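Methyltransferase type 12 (Clostridium thermocellum, PDB 3JWG) probably transfers a methyl group from S-adenosyl-L-methionine to the 2'-oxygen of the 3'-terminal nucleotide of small RNAs, this chain being its methyltransferase domain. Local coordinates at residues V28-V33 with Y103-V108; K32-G37 with Q55-D60; V59-S64 with S91-R96; V111-D116 with V138-K143; R187-G192 with T202-F207. One frame throughout, in Å; residues are numbered along the deposited sequence.

In the fold
All five contacts build on one seven-stranded sheet of the class I methyltransferase fold. Interactions 1 and 2 flank the same strand, 32-36, with centres about 9 Å apart, and meet where Y103 OH lies 2.5 Å from T57 OG1 and T107 OG1 lies 2.6 Å from D35 OD1. Interaction 3 continues from the end of strand 55-60. Across strand 105-109 from strand 32-36, interaction 4 joins interaction 1 through V108 O and S139 N (2.8 Å), and interaction 5 adds the antiparallel hairpin, with V138 O 2.9 Å from G205 N. The magnesium ion sits at the C-terminal ends of the strands, bound by G37 of interaction 2 and by I109, about 7 Å from the T107 side chain.

Interaction 1 of 5, residues V28-V33 with Y103-V108; sequences VNAKKV and YDAATV
V33 pairs with A105 where the central strand 105-109 of the Rossmann-like class I methyltransferase sheet and its neighbour 32-36 start to run side by side in parallel. Ahead of this bridge the carboxylate of D104 ties the incoming loop down. Its OD2 accepts from K31 N at 3.0 Å and from K32 N at 3.0 Å; both donors come to the anti side of the oxygen, but from opposite faces of the carboxylate plane, and that hinders rotation of the group. With CG anti to its own carbonyl carbon (chi1 -67°), D104 faces the K31-K32 backbone. The return bond runs from D104 N to K32 O (2.8 Å), and the same oxygen takes a weak second bond from A105 N at 3.3 Å.

The K32 side chain bends at chi3 (-66°) and folds back past D104, yet NZ stays 4.5 Å from OD1, beyond a salt bridge. NZ bonds G102 O and a water instead, and that water reaches OD1 by a weak bond. Y103 meets the strand with the edge of its ring, CD1 lying 3.7 Å from K32 C near the ring plane, while its hydroxyl is hydrogen-bonded to T57 on strand 55-60. Farther back, N29 with its positive phi closes helix 13-27 in a Schellman motif and hands the chain to A30, whose CB rests 3.9 Å from A105 CB. L25 of that helix packs on both V33 and A105, and at the inner end V33 CG1 meets T107 CG2 at 4.1 Å, the two side chains crossing at about a right angle.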
# COMPACT_ATOMS: atom_id res chain seq x y z
N VAL A 28 -12.65 -1.10 8.81
CA VAL A 28 -12.82 -2.55 8.77
C VAL A 28 -12.31 -3.20 10.05
O VAL A 28 -12.24 -4.42 10.16
CB VAL A 28 -12.10 -3.19 7.54
CG1 VAL A 28 -12.68 -2.60 6.25
CG2 VAL A 28 -10.60 -2.95 7.61
N ASN A 29 -11.94 -2.37 11.02
CA ASN A 29 -11.46 -2.84 12.31
C ASN A 29 -10.17 -3.66 12.22
O ASN A 29 -10.02 -4.66 12.92
CB ASN A 29 -12.55 -3.66 13.02
CG ASN A 29 -12.24 -3.93 14.48
OD1 ASN A 29 -11.71 -3.06 15.18
ND2 ASN A 29 -12.58 -5.12 14.96
N ALA A 30 -9.25 -3.24 11.36
CA ALA A 30 -7.98 -3.95 11.22
C ALA A 30 -7.07 -3.48 12.35
O ALA A 30 -6.85 -2.28 12.52
CB ALA A 30 -7.34 -3.64 9.85
N LYS A 31 -6.55 -4.42 13.14
CA LYS A 31 -5.68 -4.09 14.26
C LYS A 31 -4.21 -4.45 14.02
O LYS A 31 -3.32 -3.90 14.65
CB LYS A 31 -6.19 -4.78 15.53
CG LYS A 31 -7.59 -4.32 15.93
CD LYS A 31 -8.05 -5.00 17.21
CE LYS A 31 -9.43 -4.50 17.63
NZ LYS A 31 -9.87 -5.12 18.91
N LYS A 32 -3.98 -5.38 13.10
CA LYS A 32 -2.62 -5.80 12.75
C LYS A 32 -2.48 -5.49 11.27
O LYS A 32 -3.14 -6.10 10.44
CB LYS A 32 -2.46 -7.30 13.01
CG LYS A 32 -2.60 -7.68 14.48
CD LYS A 32 -2.52 -9.19 14.68
CE LYS A 32 -3.71 -9.89 14.03
NZ LYS A 32 -3.66 -11.37 14.21
N VAL A 33 -1.61 -4.54 10.94
CA VAL A 33 -1.43 -4.13 9.55
C VAL A 33 0.00 -4.24 9.07
O VAL A 33 0.94 -3.88 9.78
CB VAL A 33 -1.88 -2.65 9.38
CG1 VAL A 33 -1.74 -2.23 7.91
CG2 VAL A 33 -3.32 -2.49 9.88
N TYR A 103 -1.71 -11.13 9.50
CA TYR A 103 -2.18 -9.75 9.55
C TYR A 103 -3.65 -9.61 9.17
O TYR A 103 -4.19 -10.44 8.45
CB TYR A 103 -1.31 -8.87 8.64
CG TYR A 103 0.06 -8.65 9.22
CD1 TYR A 103 0.30 -7.59 10.10
CD2 TYR A 103 1.09 -9.57 8.99
CE1 TYR A 103 1.53 -7.46 10.74
CE2 TYR A 103 2.32 -9.44 9.62
CZ TYR A 103 2.53 -8.39 10.50
OH TYR A 103 3.73 -8.28 11.17
N ASP A 104 -4.30 -8.57 9.69
CA ASP A 104 -5.71 -8.33 9.38
C ASP A 104 -5.83 -7.63 8.02
O ASP A 104 -6.82 -7.81 7.31
CB ASP A 104 -6.37 -7.44 10.44
CG ASP A 104 -6.47 -8.10 11.80
OD1 ASP A 104 -6.84 -9.30 11.86
OD2 ASP A 104 -6.20 -7.41 12.80
N ALA A 105 -4.84 -6.83 7.69
CA ALA A 105 -4.86 -6.11 6.42
C ALA A 105 -3.46 -5.81 5.92
O ALA A 105 -2.52 -5.68 6.71
CB ALA A 105 -5.63 -4.80 6.59
N ALA A 106 -3.34 -5.71 4.60
CA ALA A 106 -2.07 -5.38 3.97
C ALA A 106 -2.32 -4.14 3.12
O ALA A 106 -3.37 -4.02 2.48
CB ALA A 106 -1.59 -6.53 3.08
N THR A 107 -1.38 -3.21 3.15
CA THR A 107 -1.48 -1.99 2.36
C THR A 107 -0.36 -2.01 1.33
O THR A 107 0.76 -2.45 1.61
CB THR A 107 -1.38 -0.72 3.24
OG1 THR A 107 -0.17 -0.77 4.01
CG2 THR A 107 -2.57 -0.64 4.21
N VAL A 108 -0.67 -1.53 0.13
CA VAL A 108 0.26 -1.52 -0.99
C VAL A 108 0.15 -0.14 -1.65
O VAL A 108 -0.75 0.11 -2.44
CB VAL A 108 -0.14 -2.60 -2.02
CG1 VAL A 108 0.85 -2.66 -3.16
CG2 VAL A 108 -0.24 -3.96 -1.31
O HOH W 1 -5.36 -12.28 12.28

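Interaction 2 of 5, residues K32-G37 with Q55-D60; sequences KVIDLG and QITGVD. With MG (magnesium ion), chain B.
I34 and V59 pack in the dense part of this parallel pair, two strands joined by a beta-alpha-beta crossover through helix 42-48. I34 CD1 touches V59 CG2 at 3.9 Å, and L36 lies alongside the same valine, its CD2 4.1 Å from V59 CB. In the inner rung beneath, D35 N lies 2.7 Å from T57 O, almost in line with the carbonyl.

Solvent lies toward the ends. At the start, the exposed lysine K32 runs off past Q55, CG to CB at 3.9 Å, to bond G102 O. Q55, bent at chi2 (57°), turns its NE2 back to T57 OG1 (2.9 Å), which is also hydrogen-bonded to Y103 OH. The far end, the glycine-rich loop of this fold, is hydrated. G37 takes backbone angles at which a side chain would collide with the preceding carbonyl, and G37 N still donates to V59 O. One water bridges D35 OD1 and L36 O, a second is held by D35 OD2, and both bind the magnesium ion, as do a third water and I109 O. D35 OD1 is also held by T107 OG1. The direct protein ligand from this segment, just past the strand end, is G37 O, 2.3 Å from the metal.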
# COMPACT_ATOMS: atom_id res chain seq x y z
N LYS A 32 -3.98 -5.38 13.10
CA LYS A 32 -2.62 -5.80 12.75
C LYS A 32 -2.48 -5.49 11.27
O LYS A 32 -3.14 -6.10 10.44
CB LYS A 32 -2.46 -7.30 13.01
CG LYS A 32 -2.60 -7.68 14.48
CD LYS A 32 -2.52 -9.19 14.68
CE LYS A 32 -3.71 -9.89 14.03
NZ LYS A 32 -3.66 -11.37 14.21
N VAL A 33 -1.61 -4.54 10.94
CA VAL A 33 -1.43 -4.13 9.55
C VAL A 33 0.00 -4.24 9.07
O VAL A 33 0.94 -3.88 9.78
CB VAL A 33 -1.88 -2.65 9.38
CG1 VAL A 33 -1.74 -2.23 7.91
CG2 VAL A 33 -3.32 -2.49 9.88
N ILE A 34 0.17 -4.73 7.84
CA ILE A 34 1.50 -4.85 7.26
C ILE A 34 1.52 -4.01 5.99
O ILE A 34 0.68 -4.17 5.10
CB ILE A 34 1.86 -6.33 6.96
CG1 ILE A 34 3.26 -6.40 6.34
CG2 ILE A 34 0.82 -6.97 6.06
CD1 ILE A 34 3.79 -7.80 6.21
N ASP A 35 2.48 -3.10 5.91
CA ASP A 35 2.61 -2.23 4.75
C ASP A 35 3.74 -2.73 3.88
O ASP A 35 4.92 -2.65 4.24
CB ASP A 35 2.86 -0.78 5.21
CG ASP A 35 2.86 0.22 4.06
OD1 ASP A 35 2.16 -0.00 3.04
OD2 ASP A 35 3.56 1.24 4.20
N LEU A 36 3.37 -3.30 2.74
CA LEU A 36 4.32 -3.84 1.79
C LEU A 36 4.82 -2.72 0.89
O LEU A 36 4.05 -2.15 0.10
CB LEU A 36 3.63 -4.95 0.99
CG LEU A 36 3.07 -6.06 1.89
CD1 LEU A 36 2.24 -7.05 1.09
CD2 LEU A 36 4.24 -6.77 2.59
N GLY A 37 6.11 -2.39 1.02
CA GLY A 37 6.73 -1.32 0.26
C GLY A 37 6.56 -0.04 1.05
O GLY A 37 6.22 1.01 0.50
N GLN A 55 -0.45 -3.93 15.97
CA GLN A 55 0.79 -4.34 15.32
C GLN A 55 0.89 -3.61 14.00
O GLN A 55 -0.03 -3.66 13.19
CB GLN A 55 0.81 -5.85 15.08
CG GLN A 55 2.06 -6.36 14.35
CD GLN A 55 3.35 -6.00 15.06
OE1 GLN A 55 3.46 -6.15 16.29
NE2 GLN A 55 4.34 -5.53 14.30
N ILE A 56 2.01 -2.92 13.81
CA ILE A 56 2.28 -2.15 12.61
C ILE A 56 3.61 -2.64 12.05
O ILE A 56 4.65 -2.48 12.68
CB ILE A 56 2.38 -0.65 12.95
CG1 ILE A 56 1.02 -0.16 13.47
CG2 ILE A 56 2.86 0.14 11.74
CD1 ILE A 56 1.09 1.16 14.22
N THR A 57 3.57 -3.24 10.86
CA THR A 57 4.78 -3.76 10.26
C THR A 57 5.05 -3.17 8.88
O THR A 57 4.19 -3.19 8.00
CB THR A 57 4.69 -5.29 10.13
OG1 THR A 57 4.47 -5.86 11.43
CG2 THR A 57 5.97 -5.86 9.52
N GLY A 58 6.27 -2.66 8.70
CA GLY A 58 6.66 -2.08 7.43
C GLY A 58 7.70 -2.96 6.75
O GLY A 58 8.65 -3.41 7.40
N VAL A 59 7.52 -3.21 5.46
CA VAL A 59 8.44 -4.04 4.70
C VAL A 59 8.88 -3.28 3.44
O VAL A 59 8.07 -2.63 2.79
CB VAL A 59 7.77 -5.36 4.25
CG1 VAL A 59 8.76 -6.23 3.50
CG2 VAL A 59 7.21 -6.10 5.46
N ASP A 60 10.17 -3.35 3.11
CA ASP A 60 10.67 -2.69 1.92
C ASP A 60 11.75 -3.56 1.29
O ASP A 60 12.35 -4.42 1.95
CB ASP A 60 11.24 -1.31 2.26
CG ASP A 60 11.21 -0.34 1.06
OD1 ASP A 60 10.13 0.20 0.74
OD2 ASP A 60 12.28 -0.13 0.44
MG MG B . 4.29 2.18 0.02
O HOH W 2 3.49 3.05 2.28
O HOH W 3 3.05 0.18 0.53
O HOH W 4 5.26 4.53 0.09

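Interaction 3 of 5, residues V59-S64 with S91-R96; sequences VDVSYS and SSLVYR
S91, the first residue beyond strand 86-90, meets D60 and V59 at the end of the neighbouring strand. Its N donates to D60 O at 2.9 Å, arriving 33° out of the carbonyl plane as the regular pairing runs out. Its CB presses on V59 CG1 at 3.5 Å. The carbonyl oxygen S91 O receives a CH...O contact from V61 CA at 3.1 Å and lies 3.4 Å from V61 CG1. The hydroxyl turns to its own chain: OG stands anti to the backbone N (chi1 175°) and accepts from L93 N at 3.1 Å, an ST turn that curls the loop back on itself through S92. L93 then takes a left-handed backbone conformation and sends its side chain inward. One branch, CD1, meets V61 CG1 at 3.8 Å, the side chains crossing at about a right angle; the other, CD2, slides past V59 CG1 at 4.1 Å.

A turn on the facing segment matches the one at S91. D60 OD2 accepts from S62 N in an Asx turn, its OD1 is bonded to G39 N, and S62 caps helix 63-73 through V65 N. The contact thus joins strands 55-60 and 86-90 at the C-terminal end of the sheet, the end that carries the magnesium ion. L93 fills the corner between L36 of strand 32-36 and F123 of helix 117-131, and V94 continues onto A122 of that helix.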
# COMPACT_ATOMS: atom_id res chain seq x y z
N VAL A 59 7.52 -3.21 5.46
CA VAL A 59 8.44 -4.04 4.70
C VAL A 59 8.88 -3.28 3.44
O VAL A 59 8.07 -2.63 2.79
CB VAL A 59 7.77 -5.36 4.25
CG1 VAL A 59 8.76 -6.23 3.50
CG2 VAL A 59 7.21 -6.10 5.46
N ASP A 60 10.17 -3.35 3.11
CA ASP A 60 10.67 -2.69 1.92
C ASP A 60 11.75 -3.56 1.29
O ASP A 60 12.35 -4.42 1.95
CB ASP A 60 11.24 -1.31 2.26
CG ASP A 60 11.21 -0.34 1.06
OD1 ASP A 60 10.13 0.20 0.74
OD2 ASP A 60 12.28 -0.13 0.44
N VAL A 61 12.00 -3.35 -0.01
CA VAL A 61 13.01 -4.12 -0.74
C VAL A 61 14.41 -3.58 -0.50
O VAL A 61 15.39 -4.31 -0.63
CB VAL A 61 12.74 -4.07 -2.27
CG1 VAL A 61 11.37 -4.62 -2.58
CG2 VAL A 61 12.85 -2.64 -2.77
N SER A 62 14.50 -2.31 -0.13
CA SER A 62 15.78 -1.66 0.10
C SER A 62 16.22 -1.51 1.55
O SER A 62 15.47 -1.04 2.41
CB SER A 62 15.77 -0.27 -0.55
OG SER A 62 16.86 0.51 -0.11
N TYR A 63 17.46 -1.93 1.81
CA TYR A 63 18.04 -1.84 3.15
C TYR A 63 18.20 -0.37 3.53
O TYR A 63 17.88 0.05 4.64
CB TYR A 63 19.42 -2.50 3.16
CG TYR A 63 20.23 -2.20 4.40
CD1 TYR A 63 19.97 -2.84 5.61
CD2 TYR A 63 21.24 -1.24 4.37
CE1 TYR A 63 20.70 -2.54 6.76
CE2 TYR A 63 21.98 -0.92 5.51
CZ TYR A 63 21.70 -1.58 6.70
OH TYR A 63 22.42 -1.26 7.84
N SER A 64 18.70 0.42 2.58
CA SER A 64 18.91 1.85 2.78
C SER A 64 17.62 2.58 3.15
O SER A 64 17.61 3.42 4.05
CB SER A 64 19.51 2.46 1.52
OG SER A 64 19.68 3.86 1.69
N SER A 91 12.64 -7.30 2.48
CA SER A 91 12.12 -8.41 1.69
C SER A 91 12.06 -8.03 0.22
O SER A 91 11.82 -6.88 -0.12
CB SER A 91 10.73 -8.82 2.16
OG SER A 91 10.19 -9.82 1.30
N SER A 92 12.26 -9.02 -0.65
CA SER A 92 12.22 -8.79 -2.08
C SER A 92 10.79 -8.86 -2.60
O SER A 92 10.53 -8.58 -3.77
CB SER A 92 13.09 -9.82 -2.81
OG SER A 92 12.54 -11.12 -2.70
N LEU A 93 9.86 -9.25 -1.72
CA LEU A 93 8.44 -9.35 -2.08
C LEU A 93 8.22 -10.33 -3.23
O LEU A 93 7.40 -10.09 -4.12
CB LEU A 93 7.90 -7.97 -2.45
CG LEU A 93 8.08 -6.88 -1.40
CD1 LEU A 93 7.68 -5.52 -1.97
CD2 LEU A 93 7.25 -7.22 -0.17
N VAL A 94 8.93 -11.45 -3.20
CA VAL A 94 8.81 -12.44 -4.26
C VAL A 94 8.56 -13.84 -3.71
O VAL A 94 7.94 -14.67 -4.37
CB VAL A 94 10.08 -12.46 -5.14
CG1 VAL A 94 9.98 -13.55 -6.20
CG2 VAL A 94 10.29 -11.10 -5.78
N TYR A 95 9.04 -14.10 -2.50
CA TYR A 95 8.90 -15.42 -1.91
C TYR A 95 7.96 -15.48 -0.71
O TYR A 95 7.63 -14.46 -0.11
CB TYR A 95 10.27 -15.95 -1.51
CG TYR A 95 11.25 -15.96 -2.66
CD1 TYR A 95 11.12 -16.87 -3.71
CD2 TYR A 95 12.30 -15.03 -2.71
CE1 TYR A 95 11.99 -16.85 -4.79
CE2 TYR A 95 13.18 -15.01 -3.79
CZ TYR A 95 13.02 -15.92 -4.83
OH TYR A 95 13.88 -15.89 -5.90
N ARG A 96 7.54 -16.69 -0.38
CA ARG A 96 6.65 -16.94 0.75
C ARG A 96 7.45 -16.73 2.04
O ARG A 96 8.17 -17.63 2.47
CB ARG A 96 6.13 -18.37 0.71
CG ARG A 96 5.26 -18.76 1.90
CD ARG A 96 3.82 -18.30 1.73
NE ARG A 96 3.03 -18.45 2.95
CZ ARG A 96 3.04 -17.59 3.96
NH1 ARG A 96 3.81 -16.51 3.91
NH2 ARG A 96 2.29 -17.81 5.03

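Interaction 4 of 5, residues V111-D116 with V138-K143; sequences VIEHLD and VSTPNK
E113 reaches T140 through a doubly bent side chain, in the loop of the class I methyltransferase fold that follows strand 105-109, whose last residue, I109, binds the magnesium ion through its O. Its CG sits between the backbone N and the carbonyl carbon (chi1 63°), and a second bend at chi2 (-89°) folds the carboxylate back toward strand 135-141. OE1 then accepts from T140 OG1 at 2.6 Å, with the hydroxyl standing above the carboxylate plane, 73° out of it. T140 holds its OG1 anti to the backbone N, facing the glutamate, and the two side chains run past each other in opposite directions. OE2 lies against the proline ring, 3.3 Å from P141 CD.

I112, beside it on the short 3-10 turn, also takes the crowded first torsion for CG1. From there CD1 meets V138 CG1 at 3.8 Å, crossing at about a right angle, while F171 of helix 168-182 packs on I112, V138 and T140 alike. A water accepts from V111 N (2.8 Å) and donates to S139 O (2.7 Å) and to E113 OE1 (3.2 Å). Across this buried, mixed seam OE1 is therefore gripped by two donors, the threonine hydroxyl and the water, which should fix the carboxylate's orientation.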
# COMPACT_ATOMS: atom_id res chain seq x y z
N VAL A 111 3.62 0.90 -5.27
CA VAL A 111 4.38 -0.31 -5.50
C VAL A 111 4.14 -0.94 -6.86
O VAL A 111 5.07 -1.06 -7.66
CB VAL A 111 4.05 -1.41 -4.44
CG1 VAL A 111 4.73 -2.72 -4.82
CG2 VAL A 111 4.51 -0.98 -3.05
N ILE A 112 2.89 -1.32 -7.14
CA ILE A 112 2.58 -2.02 -8.39
C ILE A 112 2.94 -1.32 -9.68
O ILE A 112 3.29 -1.99 -10.65
CB ILE A 112 1.08 -2.47 -8.46
CG1 ILE A 112 0.15 -1.26 -8.52
CG2 ILE A 112 0.74 -3.35 -7.28
CD1 ILE A 112 -1.29 -1.63 -8.77
N GLU A 113 2.85 0.00 -9.72
CA GLU A 113 3.18 0.72 -10.95
C GLU A 113 4.68 0.67 -11.27
O GLU A 113 5.10 1.12 -12.33
CB GLU A 113 2.71 2.17 -10.88
CG GLU A 113 3.39 3.00 -9.79
CD GLU A 113 2.66 2.94 -8.46
OE1 GLU A 113 1.89 1.99 -8.22
OE2 GLU A 113 2.88 3.86 -7.64
N HIS A 114 5.49 0.13 -10.36
CA HIS A 114 6.94 0.03 -10.57
C HIS A 114 7.42 -1.38 -10.89
O HIS A 114 8.60 -1.59 -11.14
CB HIS A 114 7.69 0.51 -9.32
CG HIS A 114 7.42 1.93 -8.95
ND1 HIS A 114 7.68 2.98 -9.81
CD2 HIS A 114 6.93 2.48 -7.82
CE1 HIS A 114 7.36 4.11 -9.22
NE2 HIS A 114 6.91 3.84 -8.01
N LEU A 115 6.51 -2.35 -10.89
CA LEU A 115 6.87 -3.74 -11.15
C LEU A 115 6.66 -4.19 -12.59
O LEU A 115 5.65 -3.87 -13.19
CB LEU A 115 6.07 -4.65 -10.22
CG LEU A 115 6.11 -4.30 -8.73
CD1 LEU A 115 5.22 -5.26 -7.94
CD2 LEU A 115 7.55 -4.38 -8.23
N ASP A 116 7.62 -4.94 -13.13
CA ASP A 116 7.46 -5.45 -14.49
C ASP A 116 6.53 -6.66 -14.39
O ASP A 116 6.14 -7.05 -13.28
CB ASP A 116 8.81 -5.86 -15.12
CG ASP A 116 9.60 -6.82 -14.25
OD1 ASP A 116 9.04 -7.82 -13.76
OD2 ASP A 116 10.82 -6.57 -14.06
N VAL A 138 -4.88 -1.37 -2.15
CA VAL A 138 -3.87 -1.05 -3.15
C VAL A 138 -4.12 0.35 -3.67
O VAL A 138 -5.22 0.66 -4.13
CB VAL A 138 -3.91 -2.03 -4.36
CG1 VAL A 138 -2.77 -1.70 -5.32
CG2 VAL A 138 -3.80 -3.48 -3.89
N SER A 139 -3.10 1.20 -3.59
CA SER A 139 -3.20 2.57 -4.06
C SER A 139 -2.15 2.81 -5.14
O SER A 139 -0.99 2.42 -4.99
CB SER A 139 -2.98 3.55 -2.90
OG SER A 139 -3.04 4.90 -3.33
N THR A 140 -2.55 3.46 -6.22
CA THR A 140 -1.64 3.74 -7.32
C THR A 140 -2.16 4.96 -8.08
O THR A 140 -3.36 5.25 -8.07
CB THR A 140 -1.55 2.51 -8.27
OG1 THR A 140 -0.46 2.67 -9.18
CG2 THR A 140 -2.84 2.32 -9.05
N PRO A 141 -1.25 5.70 -8.73
CA PRO A 141 -1.61 6.90 -9.50
C PRO A 141 -2.59 6.62 -10.63
O PRO A 141 -2.63 5.52 -11.18
CB PRO A 141 -0.26 7.37 -10.05
CG PRO A 141 0.71 6.94 -9.01
CD PRO A 141 0.21 5.56 -8.62
N ASN A 142 -3.40 7.63 -10.96
CA ASN A 142 -4.31 7.50 -12.08
C ASN A 142 -3.56 8.23 -13.19
O ASN A 142 -3.45 9.46 -13.18
CB ASN A 142 -5.65 8.19 -11.79
CG ASN A 142 -6.38 8.60 -13.06
OD1 ASN A 142 -6.29 7.93 -14.10
ND2 ASN A 142 -7.12 9.71 -12.99
N LYS A 143 -3.00 7.47 -14.13
CA LYS A 143 -2.22 8.07 -15.20
C LYS A 143 -2.96 9.15 -15.98
O LYS A 143 -2.36 10.14 -16.39
CB LYS A 143 -1.72 7.00 -16.18
CG LYS A 143 -0.90 7.61 -17.32
CD LYS A 143 -0.02 6.60 -18.04
CE LYS A 143 -0.82 5.60 -18.83
NZ LYS A 143 0.06 4.89 -19.81
O HOH W 5 0.84 0.53 -5.56

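Interaction 5 of 5, residues R187-G192 with T202-F207; sequences RFLQIG and TQMGVF
M204 starts with CG anti to its backbone N and runs extended until chi3 (-63°), where the chain bends and lays CE 4.0 Å from I191 CG1. I191 has CG1 anti to its carbonyl carbon, and from that position CD1 comes down on M204 CB at 3.6 Å. L189 sits in the next row on the same face: its CD1 branch touches V206 CG2 at 3.6 Å, and its CD2 branch approaches the sulphur, M204 SD, at 4.2 Å. Last comes R187, whose side chain lies alongside V206, pointing the same way, with CG 4.0 Å from V206 CB. V206 CG2 stands over one face of the guanidinium, displaced toward its rim.

These side chains project from a beta hairpin, strands 184-191 and 202-209, that finishes the methyltransferase sheet. The final strand is antiparallel to its neighbours and inserts between 135-141 and 184-191, giving the order 5-7-6 expected of the class I fold. R187 with V206, L189 with M204 and I191 with T202 are the hydrogen-bonded pairs. R187 O takes V206 N at 2.8 Å, but at the other end I191 N approaches T202 O at 3.2 Å from 43° above the carbonyl plane. Helix 13-27 packs on I191 and M204, and helix 168-182 covers the face of F188 and Q203, where Q203 NE2 bonds P141 O. The F188 ring lies by G205, which has no side chain, with CD1 4.0 Å from G205 CA and the ring edge turned to M204 O.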
# COMPACT_ATOMS: atom_id res chain seq x y z
N ARG A 187 -13.60 -3.30 -4.53
CA ARG A 187 -14.36 -2.08 -4.79
C ARG A 187 -13.33 -0.98 -5.02
O ARG A 187 -12.19 -1.07 -4.54
CB ARG A 187 -15.28 -1.74 -3.60
CG ARG A 187 -14.58 -1.24 -2.34
CD ARG A 187 -15.58 -1.13 -1.19
NE ARG A 187 -15.00 -0.55 0.02
CZ ARG A 187 -14.84 0.76 0.23
NH1 ARG A 187 -15.20 1.63 -0.70
NH2 ARG A 187 -14.30 1.19 1.37
N PHE A 188 -13.73 0.06 -5.75
CA PHE A 188 -12.82 1.15 -6.07
C PHE A 188 -13.19 2.48 -5.47
O PHE A 188 -14.37 2.79 -5.27
CB PHE A 188 -12.70 1.29 -7.59
CG PHE A 188 -12.27 0.03 -8.27
CD1 PHE A 188 -10.95 -0.40 -8.18
CD2 PHE A 188 -13.19 -0.76 -8.94
CE1 PHE A 188 -10.56 -1.61 -8.74
CE2 PHE A 188 -12.81 -1.97 -9.51
CZ PHE A 188 -11.49 -2.40 -9.41
N LEU A 189 -12.15 3.26 -5.17
CA LEU A 189 -12.31 4.58 -4.59
C LEU A 189 -11.51 5.58 -5.42
O LEU A 189 -10.55 5.23 -6.11
CB LEU A 189 -11.81 4.60 -3.14
CG LEU A 189 -12.57 3.78 -2.10
CD1 LEU A 189 -12.43 2.30 -2.39
CD2 LEU A 189 -12.04 4.10 -0.72
N GLN A 190 -11.93 6.84 -5.34
CA GLN A 190 -11.26 7.92 -6.04
C GLN A 190 -10.70 8.85 -4.97
O GLN A 190 -11.46 9.55 -4.30
CB GLN A 190 -12.26 8.67 -6.93
CG GLN A 190 -12.81 7.84 -8.08
CD GLN A 190 -13.96 8.53 -8.80
OE1 GLN A 190 -15.08 8.63 -8.28
NE2 GLN A 190 -13.68 9.02 -10.01
N ILE A 191 -9.39 8.83 -4.80
CA ILE A 191 -8.75 9.68 -3.80
C ILE A 191 -8.35 11.01 -4.42
O ILE A 191 -7.74 11.04 -5.50
CB ILE A 191 -7.49 9.01 -3.19
CG1 ILE A 191 -7.90 7.90 -2.22
CG2 ILE A 191 -6.65 10.04 -2.44
CD1 ILE A 191 -8.79 6.84 -2.83
N GLY A 192 -8.70 12.09 -3.74
CA GLY A 192 -8.39 13.41 -4.25
C GLY A 192 -9.56 13.97 -5.03
O GLY A 192 -10.51 13.25 -5.33
N THR A 202 -5.23 9.94 -7.74
CA THR A 202 -4.98 8.60 -7.22
C THR A 202 -6.19 7.70 -7.29
O THR A 202 -7.34 8.15 -7.19
CB THR A 202 -4.51 8.69 -5.74
OG1 THR A 202 -3.30 9.44 -5.68
CG2 THR A 202 -4.28 7.30 -5.16
N GLN A 203 -5.95 6.41 -7.49
CA GLN A 203 -7.03 5.44 -7.53
C GLN A 203 -6.72 4.37 -6.50
O GLN A 203 -5.55 4.05 -6.24
CB GLN A 203 -7.19 4.86 -8.95
CG GLN A 203 -5.95 4.26 -9.59
CD GLN A 203 -6.18 3.83 -11.04
OE1 GLN A 203 -7.30 3.47 -11.44
NE2 GLN A 203 -5.11 3.85 -11.83
N MET A 204 -7.76 3.83 -5.88
CA MET A 204 -7.57 2.83 -4.84
C MET A 204 -8.55 1.68 -4.96
O MET A 204 -9.73 1.88 -5.25
CB MET A 204 -7.70 3.50 -3.47
CG MET A 204 -7.72 2.56 -2.26
SD MET A 204 -7.90 3.53 -0.73
CE MET A 204 -6.41 4.45 -0.78
N GLY A 205 -8.03 0.46 -4.76
CA GLY A 205 -8.87 -0.72 -4.81
C GLY A 205 -8.84 -1.34 -3.42
O GLY A 205 -7.77 -1.52 -2.84
N VAL A 206 -10.01 -1.62 -2.87
CA VAL A 206 -10.09 -2.25 -1.56
C VAL A 206 -10.59 -3.67 -1.78
O VAL A 206 -11.71 -3.89 -2.26
CB VAL A 206 -11.03 -1.48 -0.61
CG1 VAL A 206 -11.08 -2.16 0.77
CG2 VAL A 206 -10.55 -0.04 -0.47
N PHE A 207 -9.73 -4.63 -1.46
CA PHE A 207 -10.05 -6.04 -1.65
C PHE A 207 -10.48 -6.66 -0.33
O PHE A 207 -9.86 -6.41 0.70
CB PHE A 207 -8.81 -6.79 -2.16
CG PHE A 207 -8.32 -6.35 -3.51
CD1 PHE A 207 -8.61 -7.09 -4.65
CD2 PHE A 207 -7.52 -5.22 -3.64
CE1 PHE A 207 -8.10 -6.73 -5.91
CE2 PHE A 207 -7.00 -4.84 -4.88
CZ PHE A 207 -7.29 -5.60 -6.02